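Local coordinates for N-terminal acetyltransferase-like protein (Chaetomium thermophilum, PDB 5NNP) that probably serves as the auxiliary, tetratricopeptide-repeat subunit of an N-terminal acetyltransferase complex that modifies the amino ends of proteins, at residues 150-155 and 166-171; 379-382 and 386-389; 463-468 and 487-492; 561-566 and 659-664. All blocks are in the same frame, centred on the assembly; numbering follows the deposited sequence.

Contact 1: residues 150-155 and 166-171; sequences TALAIA and EHILTT
No flat group enters the interface itself, where Leu152 and Ala153 meet Ile168 and Leu169 through aliphatic carbons. The one ring in the two segments, the imidazole of His167, stands off this interface on its own helix. Over one of its faces, toward the rim, lies Thr171 OG1, which also donates a 2.8 Å hydrogen bond to His167 O, a carbonyl reached by Thr171 N from its other face.

The helices run almost antiparallel (165°), with segment axes 8.3 Å apart, a close approach that suits the small Ala153. Its CB points at the other helix and rests against Leu169 CG at 3.7 Å. Ile168 divides its two branches. With CG2 anti to the backbone N and CG1 beside that N (chi1 -68°), the CG2 methyl lies 3.9 Å from Ala153 N, while the other branch carries CD1 to within 3.8 Å of Leu152 CD2. The side chains of Leu152 and Ile168 cross at about a right angle. Beta-branched isoleucine suits this place because it can fill two sites at once. With an alanine here, Leu152 CD2 would probably lose its partner and a gap would open beside Ala153.

Trp149 and Tyr156 of helix 146-159 also touch Ile168, and Tyr193 and Ile197 of helix 185-200 touch Leu169, extending the apolar layer. Two consecutive helices, 146-159 and 162-175, folded back on each other around such a seam form the antiparallel alpha-hairpin from which tetratricopeptide-like solenoids are built.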
loop_
_atom_site.group_PDB
_atom_site.type_symbol
_atom_site.label_atom_id
_atom_site.label_comp_id
_atom_site.label_asym_id
_atom_site.label_seq_id
_atom_site.Cartn_x
_atom_site.Cartn_y
_atom_site.Cartn_z
ATOM N N THR A 150 8.409 -16.678 -19.565
ATOM C CA THR A 150 7.524 -15.732 -18.886
ATOM C C THR A 150 8.256 -14.461 -18.445
ATOM O O THR A 150 7.766 -13.357 -18.657
ATOM C CB THR A 150 6.882 -16.385 -17.671
ATOM O OG1 THR A 150 6.179 -17.540 -18.112
ATOM C CG2 THR A 150 5.917 -15.420 -16.958
ATOM N N ALA A 151 9.437 -14.637 -17.852
ATOM C CA ALA A 151 10.285 -13.524 -17.440
ATOM C C ALA A 151 10.636 -12.587 -18.598
ATOM O O ALA A 151 10.567 -11.370 -18.443
ATOM C CB ALA A 151 11.556 -14.050 -16.791
ATOM N N LEU A 152 11.008 -13.151 -19.755
ATOM C CA LEU A 152 11.324 -12.326 -20.919
ATOM C C LEU A 152 10.066 -11.628 -21.424
ATOM O O LEU A 152 10.135 -10.479 -21.845
ATOM C CB LEU A 152 11.967 -13.137 -22.054
ATOM C CG LEU A 152 12.165 -12.334 -23.367
ATOM C CD1 LEU A 152 13.111 -11.123 -23.201
ATOM C CD2 LEU A 152 12.589 -13.197 -24.544
ATOM N N ALA A 153 8.920 -12.303 -21.367
ATOM C CA ALA A 153 7.647 -11.648 -21.670
ATOM C C ALA A 153 7.350 -10.480 -20.702
ATOM O O ALA A 153 6.930 -9.398 -21.128
ATOM C CB ALA A 153 6.529 -12.648 -21.639
ATOM N N ILE A 154 7.599 -10.693 -19.408
ATOM C CA ILE A 154 7.406 -9.634 -18.418
ATOM C C ILE A 154 8.312 -8.423 -18.693
ATOM O O ILE A 154 7.855 -7.274 -18.634
ATOM C CB ILE A 154 7.657 -10.151 -16.987
ATOM C CG1 ILE A 154 6.538 -11.103 -16.562
ATOM C CG2 ILE A 154 7.756 -9.009 -16.009
ATOM C CD1 ILE A 154 6.972 -12.120 -15.546
ATOM N N ALA A 155 9.582 -8.674 -19.012
ATOM C CA ALA A 155 10.525 -7.589 -19.282
ATOM C C ALA A 155 10.062 -6.754 -20.464
ATOM O O ALA A 155 10.117 -5.515 -20.428
ATOM C CB ALA A 155 11.900 -8.128 -19.544
ATOM N N GLU A 166 3.587 -10.536 -25.963
ATOM C CA GLU A 166 2.589 -11.510 -26.357
ATOM C C GLU A 166 3.217 -12.608 -27.230
ATOM O O GLU A 166 2.921 -13.794 -27.083
ATOM C CB GLU A 166 1.437 -10.844 -27.094
ATOM C CG GLU A 166 0.312 -11.820 -27.335
ATOM C CD GLU A 166 -0.760 -11.292 -28.238
ATOM O OE1 GLU A 166 -0.881 -10.048 -28.373
ATOM O OE2 GLU A 166 -1.481 -12.137 -28.811
ATOM N N HIS A 167 4.108 -12.195 -28.118
ATOM C CA HIS A 167 4.831 -13.107 -28.993
ATOM C C HIS A 167 5.631 -14.162 -28.213
ATOM O O HIS A 167 5.628 -15.341 -28.563
ATOM C CB HIS A 167 5.752 -12.294 -29.904
ATOM C CG HIS A 167 6.586 -13.124 -30.827
ATOM N ND1 HIS A 167 7.960 -13.186 -30.730
ATOM C CD2 HIS A 167 6.248 -13.915 -31.871
ATOM C CE1 HIS A 167 8.431 -13.981 -31.673
ATOM N NE2 HIS A 167 7.413 -14.436 -32.377
ATOM N N ILE A 168 6.317 -13.731 -27.154
ATOM C CA ILE A 168 7.137 -14.637 -26.358
ATOM C C ILE A 168 6.240 -15.640 -25.648
ATOM O O ILE A 168 6.555 -16.832 -25.607
ATOM C CB ILE A 168 8.006 -13.875 -25.340
ATOM C CG1 ILE A 168 9.072 -13.046 -26.067
ATOM C CG2 ILE A 168 8.673 -14.825 -24.373
ATOM C CD1 ILE A 168 9.854 -13.847 -27.150
ATOM N N LEU A 169 5.103 -15.165 -25.130
ATOM C CA LEU A 169 4.144 -16.026 -24.444
ATOM C C LEU A 169 3.538 -17.049 -25.389
ATOM O O LEU A 169 3.453 -18.242 -25.058
ATOM C CB LEU A 169 3.038 -15.200 -23.795
ATOM C CG LEU A 169 3.469 -14.479 -22.512
ATOM C CD1 LEU A 169 2.428 -13.454 -22.056
ATOM C CD2 LEU A 169 3.751 -15.477 -21.417
ATOM N N THR A 170 3.121 -16.592 -26.568
ATOM C CA THR A 170 2.517 -17.499 -27.520
ATOM C C THR A 170 3.547 -18.483 -28.071
ATOM O O THR A 170 3.215 -19.636 -28.372
ATOM C CB THR A 170 1.875 -16.756 -28.696
ATOM O OG1 THR A 170 0.838 -15.886 -28.219
ATOM C CG2 THR A 170 1.295 -17.769 -29.699
ATOM N N THR A 171 4.795 -18.042 -28.210
ATOM C CA THR A 171 5.828 -18.927 -28.747
ATOM C C THR A 171 6.004 -20.123 -27.824
ATOM O O THR A 171 6.085 -21.263 -28.291
ATOM C CB THR A 171 7.174 -18.199 -28.945
ATOM O OG1 THR A 171 7.027 -17.234 -29.992
ATOM C CG2 THR A 171 8.271 -19.175 -29.348
#

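Contact 2: residues 379-382 and 386-389; sequences AQHY and MSRD
Tyr382, next in the chain after helix 369-381, and Arg388, in the loop that leads to helix 390-403, bring their CA atoms to 4.6 Å as the chain turns back on itself. The turn is closed by Asp389 N, which gives a 2.7 Å hydrogen bond to Tyr382 O, nearly straight at 169° and tilted from the carbonyl plane. Arg388 CA adds a C-H...O contact to the same oxygen.

A second bond joins the preceding carbonyl: Ser387 OG donates to His381 O at 2.8 Å, arriving above the carbonyl plane. With OG set between its backbone N and carbonyl carbon (chi1 40°), the hydroxyl also sits over the centre of the His381 imidazole, 3.6 Å above its plane. A short polar side chain is well suited here, since it can serve the carbonyl while resting over the ring face. His381 in turn sets CD2 over the centre of one face of the Tyr382 ring, and its ND1 bonds to Tyr333 OH. Asp389 CB approaches Tyr382 CD1 obliquely at 3.8 Å.

The turn lies within a predicted tetratricopeptide repeat. Asp389 holds the N-cap position, its OD1 accepting from Arg392 N, and Arg392 makes a cation-pi contact with Tyr382. The chemistry is thus that of a helix junction: the carbonyls of His381 and Tyr382 gain donors from the loop, while a carboxylate supplies an acceptor at the start of the next helix.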
loop_
_atom_site.group_PDB
_atom_site.type_symbol
_atom_site.label_atom_id
_atom_site.label_comp_id
_atom_site.label_asym_id
_atom_site.label_seq_id
_atom_site.Cartn_x
_atom_site.Cartn_y
_atom_site.Cartn_z
ATOM N N ALA A 379 -26.270 10.715 18.797
ATOM C CA ALA A 379 -25.095 11.346 19.387
ATOM C C ALA A 379 -24.096 11.642 18.292
ATOM O O ALA A 379 -23.508 12.723 18.229
ATOM C CB ALA A 379 -24.477 10.461 20.434
ATOM N N GLN A 380 -23.931 10.670 17.410
ATOM C CA GLN A 380 -22.972 10.783 16.335
ATOM C C GLN A 380 -23.450 11.728 15.247
ATOM O O GLN A 380 -22.653 12.468 14.678
ATOM C CB GLN A 380 -22.671 9.401 15.767
ATOM C CG GLN A 380 -21.757 8.636 16.677
ATOM C CD GLN A 380 -21.379 7.314 16.115
ATOM O OE1 GLN A 380 -22.224 6.437 15.915
ATOM N NE2 GLN A 380 -20.099 7.151 15.843
ATOM N N HIS A 381 -24.749 11.698 14.969
ATOM C CA HIS A 381 -25.351 12.614 14.003
ATOM C C HIS A 381 -24.952 14.050 14.309
ATOM O O HIS A 381 -24.434 14.763 13.456
ATOM C CB HIS A 381 -26.879 12.479 14.017
ATOM C CG HIS A 381 -27.585 13.370 13.038
ATOM N ND1 HIS A 381 -27.969 12.943 11.782
ATOM C CD2 HIS A 381 -28.001 14.656 13.141
ATOM C CE1 HIS A 381 -28.578 13.930 11.152
ATOM N NE2 HIS A 381 -28.608 14.981 11.953
ATOM N N TYR A 382 -25.187 14.460 15.545
ATOM C CA TYR A 382 -24.971 15.833 15.938
ATOM C C TYR A 382 -23.522 16.123 16.298
ATOM O O TYR A 382 -23.167 17.254 16.620
ATOM C CB TYR A 382 -25.901 16.167 17.088
ATOM C CG TYR A 382 -27.322 16.234 16.619
ATOM C CD1 TYR A 382 -27.768 17.311 15.852
ATOM C CD2 TYR A 382 -28.215 15.222 16.912
ATOM C CE1 TYR A 382 -29.071 17.382 15.404
ATOM C CE2 TYR A 382 -29.517 15.282 16.472
ATOM C CZ TYR A 382 -29.941 16.363 15.715
ATOM O OH TYR A 382 -31.241 16.419 15.275
ATOM N N MET A 386 -21.213 17.728 9.313
ATOM C CA MET A 386 -22.215 18.095 8.327
ATOM C C MET A 386 -23.535 18.450 8.988
ATOM O O MET A 386 -24.372 19.130 8.399
ATOM C CB MET A 386 -22.411 16.960 7.323
ATOM C CG MET A 386 -21.134 16.569 6.592
ATOM S SD MET A 386 -21.401 16.362 4.826
ATOM C CE MET A 386 -22.247 17.900 4.452
ATOM N N SER A 387 -23.713 17.990 10.217
ATOM C CA SER A 387 -24.930 18.272 10.969
ATOM C C SER A 387 -24.618 18.612 12.423
ATOM O O SER A 387 -25.410 18.334 13.319
ATOM C CB SER A 387 -25.878 17.076 10.899
ATOM O OG SER A 387 -25.162 15.857 10.995
ATOM N N ARG A 388 -23.464 19.238 12.644
ATOM C CA ARG A 388 -22.933 19.410 13.990
ATOM C C ARG A 388 -23.800 20.268 14.896
ATOM O O ARG A 388 -24.236 21.368 14.529
ATOM C CB ARG A 388 -21.527 20.005 13.934
ATOM C CG ARG A 388 -20.845 20.103 15.287
ATOM C CD ARG A 388 -19.341 20.192 15.120
ATOM N NE ARG A 388 -18.782 18.925 14.657
ATOM C CZ ARG A 388 -17.552 18.787 14.176
ATOM N NH1 ARG A 388 -16.760 19.846 14.091
ATOM N NH2 ARG A 388 -17.115 17.596 13.778
ATOM N N ASP A 389 -24.041 19.731 16.086
ATOM C CA ASP A 389 -24.615 20.470 17.198
ATOM C C ASP A 389 -24.066 19.822 18.461
ATOM O O ASP A 389 -24.671 18.910 19.015
ATOM C CB ASP A 389 -26.143 20.435 17.158
ATOM C CG ASP A 389 -26.782 21.252 18.272
ATOM O OD1 ASP A 389 -26.156 21.417 19.342
ATOM O OD2 ASP A 389 -27.923 21.727 18.077
#

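Contact 3: residues 463-468 and 487-492; sequences ATMGLF and IWFLTE
A single methionine, Met465, reaches across to two aromatic residues that follow each other in sequence, Trp488 and Phe489. Both are Met-aromatic contacts. Its SD lies 5.1 Å from the centroid of the Trp488 six-membered ring and 5.2 Å from that of the Phe489 ring, oblique to each.

The backbones stay well apart, the nearest CA atoms, those of Met465 and Phe489, being 9.3 Å from each other. A long, unbranched side chain suits this separation, the rings covering the rest. Bends at chi2 and chi3 fold the methionine so that different atoms serve different partners: CE reaches Trp488 CZ2 at 3.8 Å, whereas CG lies 4.0 Å from Phe489 CE1, a ring atom brought there by a chi1 of 178° that sets CG of the phenylalanine anti to its backbone N. The methionine and phenylalanine side chains slide past each other in opposite directions, while Met465 and Trp488 meet at a slant. The Trp488 indole folds alongside its own neighbour in sequence, with Phe489 CB 3.9 Å above one face. The flexible, polarisable thioether adapts readily to two rings presented at different angles.

A ring of another protein chain meets Trp488 at about a right angle, so this cluster borders a subunit interface. Within the chain, Leu481 of helix 476-483 touches both Met465 and Phe489, and helix 442-454 adds Ala449 against the methionine and Leu453 against the phenylalanine. Helices 458-465 and 487-499 are thus joined across a core to which helices 442-454 and 476-483 also contribute.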
loop_
_atom_site.group_PDB
_atom_site.type_symbol
_atom_site.label_atom_id
_atom_site.label_comp_id
_atom_site.label_asym_id
_atom_site.label_seq_id
_atom_site.Cartn_x
_atom_site.Cartn_y
_atom_site.Cartn_z
ATOM N N ALA A 463 3.355 5.073 26.770
ATOM C CA ALA A 463 3.174 4.048 27.791
ATOM C C ALA A 463 1.846 3.320 27.589
ATOM O O ALA A 463 1.702 2.151 27.950
ATOM C CB ALA A 463 3.256 4.650 29.172
ATOM N N THR A 464 0.877 4.018 27.011
ATOM C CA THR A 464 -0.385 3.401 26.633
ATOM C C THR A 464 -0.140 2.343 25.549
ATOM O O THR A 464 -0.642 1.214 25.618
ATOM C CB THR A 464 -1.377 4.456 26.117
ATOM O OG1 THR A 464 -1.540 5.492 27.094
ATOM C CG2 THR A 464 -2.732 3.831 25.781
ATOM N N MET A 465 0.643 2.716 24.543
ATOM C CA MET A 465 0.941 1.797 23.461
ATOM C C MET A 465 1.740 0.611 24.001
ATOM O O MET A 465 1.631 -0.501 23.483
ATOM C CB MET A 465 1.697 2.506 22.343
ATOM C CG MET A 465 0.927 3.636 21.691
ATOM S SD MET A 465 -0.321 3.164 20.467
ATOM C CE MET A 465 0.714 2.534 19.143
ATOM N N GLY A 466 2.527 0.858 25.047
ATOM C CA GLY A 466 3.294 -0.182 25.707
ATOM C C GLY A 466 2.429 -1.330 26.203
ATOM O O GLY A 466 2.916 -2.449 26.387
ATOM N N LEU A 467 1.136 -1.072 26.407
ATOM C CA LEU A 467 0.229 -2.139 26.805
ATOM C C LEU A 467 0.056 -3.212 25.704
ATOM O O LEU A 467 -0.367 -4.332 25.992
ATOM C CB LEU A 467 -1.128 -1.563 27.197
ATOM C CG LEU A 467 -1.351 -1.070 28.645
ATOM C CD1 LEU A 467 -0.049 -0.777 29.381
ATOM C CD2 LEU A 467 -2.264 0.149 28.653
ATOM N N PHE A 468 0.397 -2.884 24.457
ATOM C CA PHE A 468 0.231 -3.837 23.351
ATOM C C PHE A 468 1.492 -4.167 22.547
ATOM O O PHE A 468 1.446 -5.055 21.707
ATOM C CB PHE A 468 -0.855 -3.343 22.399
ATOM C CG PHE A 468 -2.247 -3.598 22.901
ATOM C CD1 PHE A 468 -2.802 -2.787 23.876
ATOM C CD2 PHE A 468 -2.996 -4.662 22.410
ATOM C CE1 PHE A 468 -4.091 -3.020 24.355
ATOM C CE2 PHE A 468 -4.270 -4.910 22.876
ATOM C CZ PHE A 468 -4.824 -4.093 23.858
ATOM N N ILE A 487 3.509 3.902 11.069
ATOM C CA ILE A 487 3.620 5.273 10.575
ATOM C C ILE A 487 2.650 6.274 11.246
ATOM O O ILE A 487 2.996 7.434 11.446
ATOM C CB ILE A 487 3.409 5.313 9.037
ATOM C CG1 ILE A 487 4.547 4.560 8.335
ATOM C CG2 ILE A 487 3.346 6.754 8.516
ATOM C CD1 ILE A 487 4.377 4.415 6.839
ATOM N N TRP A 488 1.441 5.844 11.583
ATOM C CA TRP A 488 0.501 6.769 12.207
ATOM C C TRP A 488 1.093 7.254 13.529
ATOM O O TRP A 488 1.132 8.466 13.795
ATOM C CB TRP A 488 -0.893 6.142 12.408
ATOM C CG TRP A 488 -1.083 5.300 13.654
ATOM C CD1 TRP A 488 -1.065 3.933 13.731
ATOM C CD2 TRP A 488 -1.334 5.770 14.994
ATOM N NE1 TRP A 488 -1.275 3.528 15.029
ATOM C CE2 TRP A 488 -1.443 4.630 15.821
ATOM C CE3 TRP A 488 -1.459 7.039 15.573
ATOM C CZ2 TRP A 488 -1.688 4.725 17.188
ATOM C CZ3 TRP A 488 -1.702 7.128 16.940
ATOM C CH2 TRP A 488 -1.813 5.979 17.728
ATOM N N PHE A 489 1.606 6.331 14.332
ATOM C CA PHE A 489 2.095 6.741 15.633
ATOM C C PHE A 489 3.351 7.589 15.490
ATOM O O PHE A 489 3.488 8.609 16.154
ATOM C CB PHE A 489 2.382 5.554 16.549
ATOM C CG PHE A 489 2.938 5.971 17.872
ATOM C CD1 PHE A 489 2.098 6.445 18.868
ATOM C CD2 PHE A 489 4.298 5.941 18.113
ATOM C CE1 PHE A 489 2.593 6.846 20.074
ATOM C CE2 PHE A 489 4.802 6.355 19.339
ATOM C CZ PHE A 489 3.942 6.807 20.316
ATOM N N LEU A 490 4.268 7.154 14.626
ATOM C CA LEU A 490 5.512 7.888 14.403
ATOM C C LEU A 490 5.220 9.323 13.958
ATOM O O LEU A 490 5.835 10.266 14.458
ATOM C CB LEU A 490 6.392 7.177 13.377
ATOM C CG LEU A 490 7.042 5.847 13.788
ATOM C CD1 LEU A 490 7.804 5.226 12.620
ATOM C CD2 LEU A 490 7.960 6.015 14.969
ATOM N N THR A 491 4.267 9.490 13.044
ATOM C CA THR A 491 3.928 10.828 12.557
ATOM C C THR A 491 3.314 11.678 13.670
ATOM O O THR A 491 3.741 12.811 13.902
ATOM C CB THR A 491 2.958 10.779 11.367
ATOM O OG1 THR A 491 3.466 9.892 10.367
ATOM C CG2 THR A 491 2.799 12.156 10.758
ATOM N N GLU A 492 2.311 11.124 14.352
ATOM C CA GLU A 492 1.660 11.807 15.468
ATOM C C GLU A 492 2.648 12.176 16.571
ATOM O O GLU A 492 2.622 13.279 17.108
ATOM C CB GLU A 492 0.552 10.924 16.043
ATOM C CG GLU A 492 -0.705 10.890 15.196
ATOM C CD GLU A 492 -1.416 12.221 15.171
ATOM O OE1 GLU A 492 -2.216 12.450 14.253
ATOM O OE2 GLU A 492 -1.191 13.046 16.084
#

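Contact 4: residues 561-566 and 659-664; sequences LDAVNL and MKFLNY
Ala563 and Val564 pack against Phe661 and Leu662 in a buried helix-helix contact of the alpha-helical solenoid, joining helices 554-572 and 654-668 although 92 residues separate the segments. The axes approach to 8.8 Å at a steep 132°, so only a short patch of each helix meets the other.

At its centre is a CH-pi contact. Ala563 CB stands over the middle of the Phe661 ring, 3.6 Å from its centroid and 12° off the normal. A bare methyl suits this position because it lets the ring lie close to the backbone of helix 554-572. Further round the same ring are His511, edge-to-face, and Phe514, both of helix 503-523, so the aromatic side chain fills the angle among three helices. Were Phe661 a leucine, the flat face under Ala563 would be lost, and His511 and Phe514 would probably be left without the ring they meet.

Val564 does its work beside the ring, not over it, and Val682 of helix 673-685 also touches Val564. Val564 CG2, anti to the carbonyl carbon, comes within 3.9 Å of Phe661 CB and 4.0 Å of Leu662 CB.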
loop_
_atom_site.group_PDB
_atom_site.type_symbol
_atom_site.label_atom_id
_atom_site.label_comp_id
_atom_site.label_asym_id
_atom_site.label_seq_id
_atom_site.Cartn_x
_atom_site.Cartn_y
_atom_site.Cartn_z
ATOM N N LEU A 561 5.769 16.449 4.439
ATOM C CA LEU A 561 5.447 17.868 4.465
ATOM C C LEU A 561 5.749 18.458 5.847
ATOM O O LEU A 561 6.089 19.628 5.958
ATOM C CB LEU A 561 3.991 18.102 4.077
ATOM C CG LEU A 561 3.520 19.556 4.118
ATOM C CD1 LEU A 561 4.371 20.485 3.251
ATOM C CD2 LEU A 561 2.082 19.612 3.677
ATOM N N ASP A 562 5.641 17.642 6.895
ATOM C CA ASP A 562 6.053 18.077 8.233
ATOM C C ASP A 562 7.544 18.416 8.258
ATOM O O ASP A 562 7.926 19.513 8.645
ATOM C CB ASP A 562 5.761 17.012 9.300
ATOM C CG ASP A 562 4.271 16.742 9.493
ATOM O OD1 ASP A 562 3.415 17.510 9.002
ATOM O OD2 ASP A 562 3.950 15.740 10.156
ATOM N N ALA A 563 8.384 17.462 7.864
ATOM C CA ALA A 563 9.831 17.699 7.757
ATOM C C ALA A 563 10.167 19.009 7.019
ATOM O O ALA A 563 10.957 19.810 7.500
ATOM C CB ALA A 563 10.521 16.516 7.056
ATOM N N VAL A 564 9.562 19.223 5.856
ATOM C CA VAL A 564 9.908 20.374 5.032
ATOM C C VAL A 564 9.527 21.673 5.742
ATOM O O VAL A 564 10.309 22.625 5.772
ATOM C CB VAL A 564 9.237 20.291 3.639
ATOM C CG1 VAL A 564 9.267 21.636 2.942
ATOM C CG2 VAL A 564 9.928 19.219 2.782
ATOM N N ASN A 565 8.340 21.696 6.336
ATOM C CA ASN A 565 7.911 22.829 7.147
ATOM C C ASN A 565 8.801 23.093 8.373
ATOM O O ASN A 565 9.036 24.248 8.742
ATOM C CB ASN A 565 6.465 22.622 7.597
ATOM C CG ASN A 565 5.470 22.914 6.493
ATOM O OD1 ASN A 565 5.755 23.677 5.560
ATOM N ND2 ASN A 565 4.290 22.316 6.594
ATOM N N LEU A 566 9.302 22.032 8.997
ATOM C CA LEU A 566 10.145 22.173 10.177
ATOM C C LEU A 566 11.553 22.648 9.813
ATOM O O LEU A 566 12.174 23.387 10.581
ATOM C CB LEU A 566 10.211 20.854 10.949
ATOM C CG LEU A 566 11.047 20.811 12.232
ATOM C CD1 LEU A 566 10.693 21.964 13.179
ATOM C CD2 LEU A 566 10.900 19.451 12.935
ATOM N N MET A 659 15.578 18.710 0.969
ATOM C CA MET A 659 15.441 18.346 -0.442
ATOM C C MET A 659 15.000 16.898 -0.705
ATOM O O MET A 659 14.161 16.664 -1.570
ATOM C CB MET A 659 16.752 18.615 -1.175
ATOM C CG MET A 659 17.151 20.080 -1.169
ATOM S SD MET A 659 15.734 21.132 -1.525
ATOM C CE MET A 659 15.385 20.766 -3.246
ATOM N N LYS A 660 15.540 15.927 0.025
ATOM C CA LYS A 660 15.138 14.540 -0.223
ATOM C C LYS A 660 13.651 14.310 0.104
ATOM O O LYS A 660 12.979 13.509 -0.567
ATOM C CB LYS A 660 16.026 13.556 0.561
ATOM C CG LYS A 660 15.820 13.508 2.070
ATOM C CD LYS A 660 16.504 12.277 2.676
ATOM C CE LYS A 660 16.163 12.091 4.153
ATOM N NZ LYS A 660 16.924 10.983 4.808
ATOM N N PHE A 661 13.133 15.023 1.108
ATOM C CA PHE A 661 11.703 14.974 1.401
ATOM C C PHE A 661 10.876 15.661 0.315
ATOM O O PHE A 661 9.869 15.123 -0.163
ATOM C CB PHE A 661 11.399 15.629 2.743
ATOM C CG PHE A 661 12.036 14.948 3.927
ATOM C CD1 PHE A 661 13.300 15.314 4.361
ATOM C CD2 PHE A 661 11.350 13.967 4.627
ATOM C CE1 PHE A 661 13.875 14.701 5.462
ATOM C CE2 PHE A 661 11.917 13.351 5.726
ATOM C CZ PHE A 661 13.180 13.716 6.150
ATOM N N LEU A 662 11.313 16.859 -0.064
ATOM C CA LEU A 662 10.588 17.707 -0.999
ATOM C C LEU A 662 10.530 17.126 -2.416
ATOM O O LEU A 662 9.476 17.136 -3.053
ATOM C CB LEU A 662 11.224 19.095 -1.031
ATOM C CG LEU A 662 10.575 20.073 -2.002
ATOM C CD1 LEU A 662 9.141 20.337 -1.567
ATOM C CD2 LEU A 662 11.398 21.359 -2.104
ATOM N N ASN A 663 11.666 16.634 -2.905
ATOM C CA ASN A 663 11.745 16.002 -4.224
ATOM C C ASN A 663 10.677 14.937 -4.464
ATOM O O ASN A 663 10.061 14.881 -5.530
ATOM C CB ASN A 663 13.119 15.365 -4.437
ATOM C CG ASN A 663 14.244 16.385 -4.537
ATOM O OD1 ASN A 663 14.040 17.549 -4.916
ATOM N ND2 ASN A 663 15.449 15.942 -4.207
ATOM N N TYR A 664 10.458 14.081 -3.476
ATOM C CA TYR A 664 9.412 13.070 -3.596
ATOM C C TYR A 664 8.041 13.705 -3.568
ATOM O O TYR A 664 7.116 13.225 -4.222
ATOM C CB TYR A 664 9.511 12.045 -2.478
ATOM C CG TYR A 664 10.616 11.044 -2.649
ATOM C CD1 TYR A 664 11.021 10.637 -3.916
ATOM C CD2 TYR A 664 11.248 10.487 -1.544
ATOM C CE1 TYR A 664 12.025 9.707 -4.077
ATOM C CE2 TYR A 664 12.248 9.565 -1.696
ATOM C CZ TYR A 664 12.631 9.178 -2.969
ATOM O OH TYR A 664 13.616 8.246 -3.127
#

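In the fold
Contacts 1, 3 and 4 are buried and hold helices together without a hydrogen bond across them, whereas contact 2 lies at the surface and depends on backbone carbonyls and their donors. Contacts 1 and 2 are local: the first joins successive helices, the second helix 369-381 with the loop that follows it. Contact 4 instead bridges parts distant in sequence. In the buried set, contact 1 is aliphatic, contact 3 uses sulfur against rings, and contact 4 a methyl on a ring face. No helix is shared between contacts, though helices 487-499 and 554-572 bring contacts 3 and 4 together through Thr491 CG2 and Asp562 OD2, 3.8 Å apart. Contacts 1 and 2 have centres about 57 Å apart.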